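Side-chain contacts in monosaccharide-transporting ATPase (Actinobacillus succinogenes, PDB 5DTE), which binds D-allose as the periplasmic solute-binding component of an ABC transporter and probably delivers it to the membrane-embedded part of the system: residues L31-K34 / Y40-S43; P111-D116 / A277-H282; A48-K53 / L271-V276; P166-G171 / A196-E201. One frame throughout, in Å; residues are numbered along the deposited sequence.

Interaction 1 of 4, residues L31-K34 / Y40-S43; sequences LLMK and YFIS. With ALL (beta-D-allopyranose), chain E.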
loop_
_atom_site.group_PDB
_atom_site.type_symbol
_atom_site.label_atom_id
_atom_site.label_comp_id
_atom_site.label_asym_id
_atom_site.label_seq_id
_atom_site.Cartn_x
_atom_site.Cartn_y
_atom_site.Cartn_z
ATOM N N LEU A 31 -9.466 14.440 4.537
ATOM C CA LEU A 31 -8.621 13.298 4.248
ATOM C C LEU A 31 -8.424 12.522 5.547
ATOM O O LEU A 31 -7.863 13.039 6.505
ATOM C CB LEU A 31 -7.284 13.747 3.672
ATOM C CG LEU A 31 -6.304 12.613 3.394
ATOM C CD1 LEU A 31 -6.926 11.653 2.393
ATOM C CD2 LEU A 31 -4.961 13.141 2.882
ATOM N N LEU A 32 -8.903 11.289 5.590
ATOM C CA LEU A 32 -8.897 10.537 6.838
ATOM C C LEU A 32 -8.050 9.291 6.714
ATOM O O LEU A 32 -8.385 8.364 5.978
ATOM C CB LEU A 32 -10.323 10.180 7.248
ATOM C CG LEU A 32 -11.154 11.439 7.497
ATOM C CD1 LEU A 32 -12.582 11.086 7.832
ATOM C CD2 LEU A 32 -10.531 12.265 8.603
ATOM N N MET A 33 -6.945 9.268 7.446
ATOM C CA MET A 33 -5.898 8.291 7.186
ATOM C C MET A 33 -5.689 7.310 8.332
ATOM O O MET A 33 -5.804 7.666 9.498
ATOM C CB MET A 33 -4.597 9.029 6.860
ATOM C CG MET A 33 -4.748 9.944 5.671
ATOM S SD MET A 33 -3.315 10.941 5.320
ATOM C CE MET A 33 -2.171 9.687 4.773
ATOM N N LYS A 34 -5.374 6.068 7.983
ATOM C CA LYS A 34 -5.205 5.021 8.978
ATOM C C LYS A 34 -3.910 5.197 9.773
ATOM O O LYS A 34 -3.800 4.722 10.911
ATOM C CB LYS A 34 -5.252 3.640 8.308
ATOM C CG LYS A 34 -4.208 3.352 7.251
ATOM C CD LYS A 34 -4.631 2.155 6.395
ATOM C CE LYS A 34 -3.428 1.442 5.785
ATOM N NZ LYS A 34 -3.805 0.240 4.985
ATOM N N TYR A 40 5.451 6.159 3.571
ATOM C CA TYR A 40 4.575 6.140 2.411
ATOM C C TYR A 40 3.369 7.105 2.541
ATOM O O TYR A 40 3.047 7.846 1.604
ATOM C CB TYR A 40 4.095 4.700 2.155
ATOM C CG TYR A 40 3.105 4.585 1.030
ATOM C CD1 TYR A 40 3.521 4.644 -0.288
ATOM C CD2 TYR A 40 1.749 4.440 1.285
ATOM C CE1 TYR A 40 2.613 4.553 -1.324
ATOM C CE2 TYR A 40 0.833 4.352 0.257
ATOM C CZ TYR A 40 1.273 4.414 -1.043
ATOM O OH TYR A 40 0.371 4.326 -2.067
ATOM N N PHE A 41 2.714 7.119 3.697
ATOM C CA PHE A 41 1.551 7.987 3.869
ATOM C C PHE A 41 1.953 9.441 4.112
ATOM O O PHE A 41 1.256 10.365 3.690
ATOM C CB PHE A 41 0.658 7.462 4.990
ATOM C CG PHE A 41 -0.184 6.299 4.573
ATOM C CD1 PHE A 41 -1.175 6.460 3.615
ATOM C CD2 PHE A 41 0.021 5.037 5.114
ATOM C CE1 PHE A 41 -1.962 5.383 3.203
ATOM C CE2 PHE A 41 -0.762 3.949 4.711
ATOM C CZ PHE A 41 -1.758 4.128 3.754
ATOM N N ILE A 42 3.082 9.632 4.783
ATOM C CA ILE A 42 3.725 10.937 4.888
ATOM C C ILE A 42 3.912 11.541 3.494
ATOM O O ILE A 42 3.740 12.739 3.280
ATOM C CB ILE A 42 5.087 10.814 5.606
ATOM C CG1 ILE A 42 4.891 10.863 7.118
ATOM C CG2 ILE A 42 6.052 11.910 5.165
ATOM C CD1 ILE A 42 4.389 12.227 7.621
ATOM N N SER A 43 4.238 10.675 2.545
ATOM C CA SER A 43 4.488 11.053 1.157
ATOM C C SER A 43 3.200 11.404 0.441
ATOM O O SER A 43 3.148 12.309 -0.394
ATOM C CB SER A 43 5.200 9.908 0.430
ATOM O OG SER A 43 5.046 10.035 -0.959
HETATM C C1 ALL E . -0.928 -0.447 2.437
HETATM C C2 ALL E . -0.411 0.601 1.471
HETATM C C3 ALL E . 1.041 0.858 1.638
HETATM C C4 ALL E . 1.432 1.039 3.071
HETATM C C5 ALL E . 0.988 -0.193 3.841
HETATM C C6 ALL E . 1.488 -0.239 5.249
HETATM O O1 ALL E . -2.301 -0.501 2.429
HETATM O O2 ALL E . -0.628 0.106 0.132
HETATM O O3 ALL E . 1.781 -0.291 1.118
HETATM O O4 ALL E . 2.853 1.215 3.177
HETATM O O5 ALL E . -0.469 -0.196 3.835
HETATM O O6 ALL E . 0.792 0.717 6.021
#
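The Phe41 ring meets Met33 near its base and Lys34 near its tip, both obliquely, and has Tyr40 over one face. CD2 of Tyr40 stands 4.0 Å above the Phe41 ring plane, over its centre. O6 of the bound allose comes in at the ring edge, 3.8 Å from Phe41 CE2. Of the two oblique partners, Met33 CE lies 3.6 Å from Phe41 CD1, close to the root of the side chain, and Lys34 CE lies 3.8 Å from Phe41 CZ at the far end. The bend in Met33 at chi3 (69°) turns its methyl toward the phenyl group. Lys34 runs extended beyond CG and crosses the Phe41 side chain at about a right angle, carrying its amine into the pocket, where NZ gives a hydrogen bond of 3.1 Å to allose O1. Tyr40 also lines the sugar, with CD2 3.7 Å from allose C3. Met33 ends strand 28-33, which hydrogen-bonds through its backbone to strands 58-63 and 87-90, while Phe41 sits in the first turn of helix 39-54. The contact therefore closes the strand-to-helix turn of the beta-alpha-beta unit 28-63, and Pro272 and Gln275 of helix 272-287 pack against Tyr40.

Interaction 2 of 4, residues P111-D116 / A277-H282; sequences PIIDLD and AIAIEH. With ALL (beta-D-allopyranose), chain E.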
loop_
_atom_site.group_PDB
_atom_site.type_symbol
_atom_site.label_atom_id
_atom_site.label_comp_id
_atom_site.label_asym_id
_atom_site.label_seq_id
_atom_site.Cartn_x
_atom_site.Cartn_y
_atom_site.Cartn_z
ATOM N N PRO A 111 -20.235 13.349 -1.293
ATOM C CA PRO A 111 -19.373 12.443 -2.061
ATOM C C PRO A 111 -18.213 11.905 -1.222
ATOM O O PRO A 111 -17.739 12.577 -0.303
ATOM C CB PRO A 111 -18.857 13.319 -3.206
ATOM C CG PRO A 111 -19.588 14.639 -3.100
ATOM C CD PRO A 111 -20.691 14.484 -2.105
ATOM N N ILE A 112 -17.757 10.700 -1.539
ATOM C CA ILE A 112 -16.785 10.048 -0.698
ATOM C C ILE A 112 -15.959 9.047 -1.501
ATOM O O ILE A 112 -16.491 8.188 -2.196
ATOM C CB ILE A 112 -17.490 9.358 0.501
ATOM C CG1 ILE A 112 -16.473 8.686 1.423
ATOM C CG2 ILE A 112 -18.539 8.353 0.037
ATOM C CD1 ILE A 112 -17.060 8.240 2.751
ATOM N N ILE A 113 -14.646 9.185 -1.400
ATOM C CA ILE A 113 -13.702 8.383 -2.170
ATOM C C ILE A 113 -12.987 7.370 -1.298
ATOM O O ILE A 113 -12.318 7.725 -0.333
ATOM C CB ILE A 113 -12.612 9.260 -2.865
ATOM C CG1 ILE A 113 -13.249 10.306 -3.779
ATOM C CG2 ILE A 113 -11.653 8.391 -3.646
ATOM C CD1 ILE A 113 -14.484 9.793 -4.538
ATOM N N ASP A 114 -13.113 6.104 -1.656
ATOM C CA ASP A 114 -12.405 5.050 -0.961
ATOM C C ASP A 114 -10.975 4.932 -1.537
ATOM O O ASP A 114 -10.774 4.422 -2.641
ATOM C CB ASP A 114 -13.212 3.751 -1.079
ATOM C CG ASP A 114 -12.399 2.512 -0.771
ATOM O OD1 ASP A 114 -11.537 2.582 0.126
ATOM O OD2 ASP A 114 -12.622 1.468 -1.434
ATOM N N LEU A 115 -9.988 5.425 -0.785
ATOM C CA LEU A 115 -8.583 5.412 -1.216
ATOM C C LEU A 115 -7.812 4.232 -0.621
ATOM O O LEU A 115 -8.134 3.783 0.471
ATOM C CB LEU A 115 -7.896 6.735 -0.830
ATOM C CG LEU A 115 -6.411 6.996 -1.123
ATOM C CD1 LEU A 115 -6.151 7.061 -2.622
ATOM C CD2 LEU A 115 -5.947 8.294 -0.469
ATOM N N ASP A 116 -6.820 3.735 -1.364
ATOM C CA ASP A 116 -5.851 2.694 -0.939
ATOM C C ASP A 116 -6.406 1.282 -0.696
ATOM O O ASP A 116 -6.176 0.371 -1.499
ATOM C CB ASP A 116 -5.102 3.128 0.334
ATOM C CG ASP A 116 -3.947 2.184 0.691
ATOM O OD1 ASP A 116 -3.217 1.743 -0.231
ATOM O OD2 ASP A 116 -3.772 1.880 1.893
ATOM N N ALA A 277 -4.043 12.398 -5.606
ATOM C CA ALA A 277 -4.401 13.485 -6.504
ATOM C C ALA A 277 -5.665 13.107 -7.244
ATOM O O ALA A 277 -6.606 13.893 -7.282
ATOM C CB ALA A 277 -3.288 13.798 -7.469
ATOM N N ILE A 278 -5.704 11.902 -7.813
ATOM C CA ILE A 278 -6.931 11.420 -8.463
ATOM C C ILE A 278 -8.096 11.362 -7.468
ATOM O O ILE A 278 -9.218 11.700 -7.820
ATOM C CB ILE A 278 -6.746 10.033 -9.133
ATOM C CG1 ILE A 278 -6.294 10.203 -10.586
ATOM C CG2 ILE A 278 -8.050 9.261 -9.152
ATOM C CD1 ILE A 278 -4.850 10.643 -10.771
ATOM N N ALA A 279 -7.830 10.971 -6.225
ATOM C CA ALA A 279 -8.864 10.994 -5.192
ATOM C C ALA A 279 -9.522 12.382 -5.047
ATOM O O ALA A 279 -10.751 12.513 -5.081
ATOM C CB ALA A 279 -8.285 10.551 -3.880
ATOM N N ILE A 280 -8.693 13.413 -4.904
ATOM C CA ILE A 280 -9.160 14.795 -4.791
ATOM C C ILE A 280 -9.814 15.280 -6.084
ATOM O O ILE A 280 -10.742 16.093 -6.052
ATOM C CB ILE A 280 -7.999 15.743 -4.433
ATOM C CG1 ILE A 280 -7.370 15.327 -3.105
ATOM C CG2 ILE A 280 -8.457 17.205 -4.407
ATOM C CD1 ILE A 280 -5.939 15.800 -2.940
ATOM N N GLU A 281 -9.324 14.779 -7.220
ATOM C CA GLU A 281 -9.894 15.138 -8.513
ATOM C C GLU A 281 -11.279 14.486 -8.658
ATOM O O GLU A 281 -12.190 15.049 -9.285
ATOM C CB GLU A 281 -8.962 14.719 -9.656
ATOM C CG GLU A 281 -8.076 15.853 -10.225
ATOM C CD GLU A 281 -8.764 16.669 -11.338
ATOM O OE1 GLU A 281 -9.871 16.271 -11.784
ATOM O OE2 GLU A 281 -8.190 17.699 -11.772
ATOM N N HIS A 282 -11.426 13.316 -8.037
ATOM C CA HIS A 282 -12.639 12.516 -8.127
ATOM C C HIS A 282 -13.717 13.024 -7.192
ATOM O O HIS A 282 -14.904 12.948 -7.502
ATOM C CB HIS A 282 -12.338 11.049 -7.813
ATOM C CG HIS A 282 -11.938 10.246 -9.009
ATOM N ND1 HIS A 282 -11.941 8.858 -9.012
ATOM C CD2 HIS A 282 -11.529 10.615 -10.244
ATOM C CE1 HIS A 282 -11.556 8.425 -10.191
ATOM N NE2 HIS A 282 -11.294 9.469 -10.963
HETATM C C1 ALL E . -0.928 -0.447 2.437
HETATM C C2 ALL E . -0.411 0.601 1.471
HETATM C C3 ALL E . 1.041 0.858 1.638
HETATM C C4 ALL E . 1.432 1.039 3.071
HETATM C C5 ALL E . 0.988 -0.193 3.841
HETATM C C6 ALL E . 1.488 -0.239 5.249
HETATM O O1 ALL E . -2.301 -0.501 2.429
HETATM O O2 ALL E . -0.628 0.106 0.132
HETATM O O3 ALL E . 1.781 -0.291 1.118
HETATM O O4 ALL E . 2.853 1.215 3.177
HETATM O O5 ALL E . -0.469 -0.196 3.835
HETATM O O6 ALL E . 0.792 0.717 6.021
#
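In the Rossmann-like lobe of this type I periplasmic binding protein, Ile113 and Leu115 of strand 112-115 pack on Ala279 and His282 of helix 272-287. The strand belongs to the six-stranded parallel sheet, and the helix returns to this lobe after the chain has passed through the other one. Strand and helix segments run nearly antiparallel, 163° between their directions, with an axis separation of 8.6 Å. That close spacing fits the small residue at the middle of the interface: the Ala279 methyl adds little bulk on the helix side, and Ile113 and Leu115 fill the space from the strand. Ile113 uses both branches. Its CG2, anti to the backbone N, lies 4.0 Å from Ala279 CB, whereas CG1 packs over Ala279 O and carries CD1 on to His282 CB at 4.1 Å. The imidazole itself swings away from this spot, and Ile278 CG2 covers one of its faces, 3.7 Å above the plane. Further along the strand Leu115 CD1 reaches Ala279 CB at 4.3 Å and continues onto Gln275 and Val276 of the same helix. Just past the strand's C-terminal end, in the customary place for a ligand site in such folds, Asp116 accepts two hydrogen bonds from the sugar, one to each carboxylate oxygen: allose O2 to OD1 at 3.1 Å and allose O1 to OD2 at 2.8 Å.

Interaction 3 of 4, residues A48-K53 / L271-V276; sequences AEETAK and LPKKQV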
loop_
_atom_site.group_PDB
_atom_site.type_symbol
_atom_site.label_atom_id
_atom_site.label_comp_id
_atom_site.label_asym_id
_atom_site.label_seq_id
_atom_site.Cartn_x
_atom_site.Cartn_y
_atom_site.Cartn_z
ATOM N N ALA A 48 -0.923 15.309 -1.192
ATOM C CA ALA A 48 -2.315 15.716 -0.995
ATOM C C ALA A 48 -2.418 17.209 -0.777
ATOM O O ALA A 48 -3.362 17.844 -1.234
ATOM C CB ALA A 48 -2.945 14.968 0.195
ATOM N N GLU A 49 -1.451 17.765 -0.055
ATOM C CA GLU A 49 -1.488 19.173 0.306
ATOM C C GLU A 49 -1.017 20.067 -0.847
ATOM O O GLU A 49 -1.486 21.196 -1.002
ATOM C CB GLU A 49 -0.663 19.401 1.566
ATOM C CG GLU A 49 -1.337 18.817 2.789
ATOM C CD GLU A 49 -0.530 19.004 4.060
ATOM O OE1 GLU A 49 0.585 19.575 3.997
ATOM O OE2 GLU A 49 -1.015 18.568 5.128
ATOM N N GLU A 50 -0.115 19.542 -1.668
ATOM C CA GLU A 50 0.263 20.197 -2.908
ATOM C C GLU A 50 -0.902 20.287 -3.899
ATOM O O GLU A 50 -1.079 21.304 -4.559
ATOM C CB GLU A 50 1.425 19.460 -3.544
ATOM C CG GLU A 50 2.682 19.481 -2.717
ATOM C CD GLU A 50 3.673 18.409 -3.157
ATOM O OE1 GLU A 50 3.323 17.598 -4.045
ATOM O OE2 GLU A 50 4.792 18.362 -2.599
ATOM N N THR A 51 -1.683 19.221 -4.014
ATOM C CA THR A 51 -2.863 19.231 -4.881
ATOM C C THR A 51 -3.947 20.148 -4.297
ATOM O O THR A 51 -4.689 20.803 -5.026
ATOM C CB THR A 51 -3.413 17.779 -5.091
ATOM O OG1 THR A 51 -2.565 17.068 -5.999
ATOM C CG2 THR A 51 -4.841 17.766 -5.629
ATOM N N ALA A 52 -4.021 20.204 -2.973
ATOM C CA ALA A 52 -5.006 21.050 -2.305
ATOM C C ALA A 52 -4.713 22.515 -2.614
ATOM O O ALA A 52 -5.578 23.226 -3.113
ATOM C CB ALA A 52 -5.010 20.793 -0.782
ATOM N N LYS A 53 -3.483 22.942 -2.333
ATOM C CA LYS A 53 -2.991 24.290 -2.652
ATOM C C LYS A 53 -3.220 24.672 -4.120
ATOM O O LYS A 53 -3.737 25.746 -4.416
ATOM C CB LYS A 53 -1.499 24.385 -2.309
ATOM C CG LYS A 53 -0.897 25.763 -2.466
ATOM C CD LYS A 53 0.512 25.786 -1.878
ATOM C CE LYS A 53 1.339 26.939 -2.434
ATOM N NZ LYS A 53 2.807 26.644 -2.378
ATOM N N LEU A 271 2.932 5.215 -6.758
ATOM C CA LEU A 271 2.541 6.580 -7.110
ATOM C C LEU A 271 1.521 7.174 -6.128
ATOM O O LEU A 271 0.389 7.515 -6.506
ATOM C CB LEU A 271 1.998 6.601 -8.537
ATOM C CG LEU A 271 3.049 6.018 -9.479
ATOM C CD1 LEU A 271 2.525 5.947 -10.875
ATOM C CD2 LEU A 271 4.283 6.883 -9.430
ATOM N N PRO A 272 1.936 7.324 -4.861
ATOM C CA PRO A 272 0.988 7.695 -3.808
ATOM C C PRO A 272 0.488 9.134 -3.943
ATOM O O PRO A 272 -0.561 9.467 -3.397
ATOM C CB PRO A 272 1.806 7.512 -2.531
ATOM C CG PRO A 272 3.209 7.745 -2.953
ATOM C CD PRO A 272 3.323 7.278 -4.368
ATOM N N LYS A 273 1.229 9.974 -4.658
ATOM C CA LYS A 273 0.797 11.354 -4.865
ATOM C C LYS A 273 -0.229 11.422 -5.977
ATOM O O LYS A 273 -1.200 12.158 -5.858
ATOM C CB LYS A 273 1.980 12.258 -5.192
ATOM C CG LYS A 273 3.153 12.093 -4.246
ATOM C CD LYS A 273 3.692 13.420 -3.788
ATOM C CE LYS A 273 4.888 13.249 -2.877
ATOM N NZ LYS A 273 5.432 14.576 -2.464
ATOM N N LYS A 274 -0.008 10.655 -7.050
ATOM C CA LYS A 274 -0.949 10.574 -8.171
ATOM C C LYS A 274 -2.281 9.968 -7.723
ATOM O O LYS A 274 -3.359 10.438 -8.104
ATOM C CB LYS A 274 -0.361 9.754 -9.308
ATOM C CG LYS A 274 -1.279 9.621 -10.533
ATOM C CD LYS A 274 -0.583 8.838 -11.674
ATOM C CE LYS A 274 -1.530 8.377 -12.800
ATOM N NZ LYS A 274 -2.149 9.485 -13.548
ATOM N N GLN A 275 -2.195 8.918 -6.910
ATOM C CA GLN A 275 -3.376 8.319 -6.307
ATOM C C GLN A 275 -4.244 9.356 -5.597
ATOM O O GLN A 275 -5.376 9.623 -6.000
ATOM C CB GLN A 275 -2.978 7.245 -5.306
ATOM C CG GLN A 275 -2.536 5.940 -5.910
ATOM C CD GLN A 275 -2.542 4.807 -4.886
ATOM O OE1 GLN A 275 -3.263 4.849 -3.881
ATOM N NE2 GLN A 275 -1.743 3.791 -5.143
ATOM N N VAL A 276 -3.707 9.938 -4.531
ATOM C CA VAL A 276 -4.468 10.885 -3.730
ATOM C C VAL A 276 -4.800 12.140 -4.541
ATOM O O VAL A 276 -5.744 12.853 -4.227
ATOM C CB VAL A 276 -3.711 11.256 -2.450
ATOM C CG1 VAL A 276 -2.418 11.981 -2.781
ATOM C CG2 VAL A 276 -4.595 12.072 -1.514
#
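Ala48 and Val276 form the apolar heart of a helix-helix contact in the six-stranded lobe, a Rossmann-like domain in which helices 39-54 and 272-287 lie side by side against the parallel sheet. The two backbones come within 6.0 Å here, measured between Ala48 CA and Val276 CA, a close spacing consistent with the small side chain of the alanine. Val276 straddles Ala48 with both branches: CG2 meets Ala48 CB at 3.7 Å, and CG1 packs against the helix backbone, 4.0 Å from Ala48 N. With chi1 at 64°, CG1 sits between the valine's own backbone N and carbonyl carbon, and that rotation turns the fork of the side chain onto the neighbouring helix. Thr51, one turn along from Ala48, continues the seam, with CG2 on Ile280 and OG1 beside Ala277.

At the start of helix 272-287, where Leu271 occupies the N-cap position, Gln275 in the first turn sends NE2 back to the carbonyl oxygen of Gln270, a residue of the sugar pocket.

The charged part lies toward the solvent side of the seam. Glu50 is extended and Lys273 bends at chi2, and the two chains slant across one another. Lys273 NZ is hydrogen-bonded to Gln46 OE1, and it faces the Glu50 carboxylate only as a long salt bridge, 3.8 Å from OE2 and 4.0 Å from OE1.

Interaction 4 of 4, residues P166-G171 / A196-E201; sequences PGVDNG and ANWETE. With ALL (beta-D-allopyranose), chain E.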
loop_
_atom_site.group_PDB
_atom_site.type_symbol
_atom_site.label_atom_id
_atom_site.label_comp_id
_atom_site.label_asym_id
_atom_site.label_seq_id
_atom_site.Cartn_x
_atom_site.Cartn_y
_atom_site.Cartn_z
ATOM N N PRO A 166 -1.985 -9.346 8.959
ATOM C CA PRO A 166 -2.911 -10.389 8.494
ATOM C C PRO A 166 -4.324 -9.848 8.245
ATOM O O PRO A 166 -4.851 -9.087 9.069
ATOM C CB PRO A 166 -2.900 -11.402 9.646
ATOM C CG PRO A 166 -1.537 -11.263 10.237
ATOM C CD PRO A 166 -1.138 -9.816 10.071
ATOM N N GLY A 167 -4.907 -10.209 7.104
ATOM C CA GLY A 167 -6.276 -9.832 6.813
ATOM C C GLY A 167 -6.441 -8.728 5.790
ATOM O O GLY A 167 -7.252 -8.870 4.883
ATOM N N VAL A 168 -5.690 -7.636 5.934
ATOM C CA VAL A 168 -5.799 -6.503 5.009
ATOM C C VAL A 168 -5.609 -6.923 3.557
ATOM O O VAL A 168 -4.631 -7.577 3.212
ATOM C CB VAL A 168 -4.777 -5.392 5.324
ATOM C CG1 VAL A 168 -4.436 -4.599 4.058
ATOM C CG2 VAL A 168 -5.315 -4.468 6.406
ATOM N N ASP A 169 -6.560 -6.529 2.721
ATOM C CA ASP A 169 -6.587 -6.924 1.322
ATOM C C ASP A 169 -5.285 -6.641 0.590
ATOM O O ASP A 169 -4.762 -7.511 -0.101
ATOM C CB ASP A 169 -7.733 -6.216 0.606
ATOM C CG ASP A 169 -8.076 -6.862 -0.709
ATOM O OD1 ASP A 169 -8.704 -7.940 -0.681
ATOM O OD2 ASP A 169 -7.721 -6.292 -1.767
ATOM N N ASN A 170 -4.762 -5.429 0.742
ATOM C CA ASN A 170 -3.566 -5.033 -0.002
ATOM C C ASN A 170 -2.392 -5.966 0.281
ATOM O O ASN A 170 -1.621 -6.311 -0.621
ATOM C CB ASN A 170 -3.182 -3.593 0.323
ATOM C CG ASN A 170 -4.234 -2.608 -0.113
ATOM O OD1 ASN A 170 -5.425 -2.931 -0.178
ATOM N ND2 ASN A 170 -3.806 -1.397 -0.424
ATOM N N GLY A 171 -2.272 -6.398 1.530
ATOM C CA GLY A 171 -1.195 -7.297 1.909
ATOM C C GLY A 171 -1.340 -8.670 1.286
ATOM O O GLY A 171 -0.427 -9.136 0.615
ATOM N N ALA A 196 5.301 -9.557 9.111
ATOM C CA ALA A 196 6.038 -8.574 9.878
ATOM C C ALA A 196 5.210 -7.311 10.095
ATOM O O ALA A 196 5.726 -6.312 10.592
ATOM C CB ALA A 196 7.339 -8.250 9.204
ATOM N N ASN A 197 3.931 -7.372 9.721
ATOM C CA ASN A 197 2.932 -6.330 10.041
ATOM C C ASN A 197 3.200 -4.921 9.516
ATOM O O ASN A 197 2.660 -3.958 10.073
ATOM C CB ASN A 197 2.737 -6.232 11.561
ATOM C CG ASN A 197 2.047 -7.452 12.141
ATOM O OD1 ASN A 197 0.834 -7.608 12.000
ATOM N ND2 ASN A 197 2.818 -8.327 12.794
ATOM N N TRP A 198 4.028 -4.818 8.467
ATOM C CA TRP A 198 4.360 -3.560 7.774
ATOM C C TRP A 198 5.385 -2.685 8.499
ATOM O O TRP A 198 5.705 -1.592 8.021
ATOM C CB TRP A 198 3.100 -2.721 7.516
ATOM C CG TRP A 198 2.153 -3.286 6.492
ATOM C CD1 TRP A 198 2.463 -3.927 5.310
ATOM C CD2 TRP A 198 0.739 -3.270 6.576
ATOM N NE1 TRP A 198 1.312 -4.288 4.651
ATOM C CE2 TRP A 198 0.242 -3.905 5.413
ATOM C CE3 TRP A 198 -0.161 -2.779 7.520
ATOM C CZ2 TRP A 198 -1.112 -4.054 5.182
ATOM C CZ3 TRP A 198 -1.500 -2.922 7.287
ATOM C CH2 TRP A 198 -1.968 -3.556 6.129
ATOM N N GLU A 199 5.892 -3.165 9.637
ATOM C CA GLU A 199 6.852 -2.424 10.466
ATOM C C GLU A 199 8.288 -2.785 10.130
ATOM O O GLU A 199 8.604 -3.950 10.011
ATOM C CB GLU A 199 6.615 -2.699 11.962
ATOM C CG GLU A 199 5.673 -1.732 12.682
ATOM C CD GLU A 199 5.525 -2.057 14.170
ATOM O OE1 GLU A 199 6.555 -2.116 14.888
ATOM O OE2 GLU A 199 4.374 -2.270 14.620
ATOM N N THR A 200 9.161 -1.790 10.011
ATOM C CA THR A 200 10.591 -2.059 9.853
ATOM C C THR A 200 11.129 -2.924 11.005
ATOM O O THR A 200 11.611 -4.033 10.765
ATOM C CB THR A 200 11.427 -0.754 9.758
ATOM O OG1 THR A 200 11.171 -0.111 8.506
ATOM C CG2 THR A 200 12.881 -1.059 9.814
ATOM N N GLU A 201 11.019 -2.443 12.241
ATOM C CA GLU A 201 11.658 -3.111 13.383
ATOM C C GLU A 201 11.264 -4.592 13.519
ATOM O O GLU A 201 12.120 -5.427 13.792
ATOM C CB GLU A 201 11.350 -2.362 14.690
ATOM C CG GLU A 201 12.388 -2.555 15.816
ATOM C CD GLU A 201 13.720 -1.843 15.553
ATOM O OE1 GLU A 201 14.745 -2.217 16.184
ATOM O OE2 GLU A 201 13.737 -0.902 14.725
HETATM C C1 ALL E . -0.928 -0.447 2.437
HETATM C C2 ALL E . -0.411 0.601 1.471
HETATM C C3 ALL E . 1.041 0.858 1.638
HETATM C C4 ALL E . 1.432 1.039 3.071
HETATM C C5 ALL E . 0.988 -0.193 3.841
HETATM C C6 ALL E . 1.488 -0.239 5.249
HETATM O O1 ALL E . -2.301 -0.501 2.429
HETATM O O2 ALL E . -0.628 0.106 0.132
HETATM O O3 ALL E . 1.781 -0.291 1.118
HETATM O O4 ALL E . 2.853 1.215 3.177
HETATM O O5 ALL E . -0.469 -0.196 3.835
HETATM O O6 ALL E . 0.792 0.717 6.021
#
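The Asn197 amide is held at ND2 by a hydrogen bond to Gln202 OE1, and at its other end OD1 rests 3.5 Å from CD of the Pro166 ring. This is a van der Waals approach, and no hydrogen bond links the two segments. The heavier packing lies deeper, between Val168 and Trp198. Val168 CG1 comes up in the plane of the indole, at its edge, 3.4 Å from Trp198 CH2. CB and CG2 of the same valine also lie near that carbon, and the isopropyl group packs at the rim of the six-membered ring. The backbone of Gly171 passes a little farther off along the same edge, with N 4.5 Å from Trp198 CZ2.

Trp198 belongs to a type I' turn, Ala196 to Glu199, whose two central residues have positive phi. With chi1 at -69° the indole leans across toward 166-171 and offers a face to the sugar. Allose C6 sits 3.3 Å above that plane, offset toward the rim and nearest to CG and CD2, consistent with a CH-pi contact.

Val168 is the N-cap of helix 169-182, and Asn170 in its first turn points ND2 into the cleft. That ND2 lies 3.3 Å from allose O1 and is hydrogen-bonded to Asp116 O, which comes from the other lobe. Such a bond across the cleft agrees with a closed, sugar-loaded form. An aromatic side chain packs against the sugar in the interlobe cleft, as in other periplasmic sugar-binding proteins, and here it is the exocyclic C6 that lies on the indole.

In the fold
Interactions 1, 2 and 3 share one lobe: 1 and 3 both use helix 39-54, 2 and 3 both use helix 272-287, and 1 and 2 both reach the six-stranded sheet. Interactions 1 and 2 are buried strand-to-helix packing whose last residues turn to the sugar, Lys34 and Asp116 both binding allose O1 and forming a long, weak ion pair. Interaction 3 lies farther from the ligand and mixes a small apolar core with charges at the surface. Interaction 4 stands in the other lobe, partly buried, and joins loops and helix starts instead of regular elements. Its centre is about 23 Å from that of interaction 2, yet the cleft brings Asn170 and Asp116 into contact.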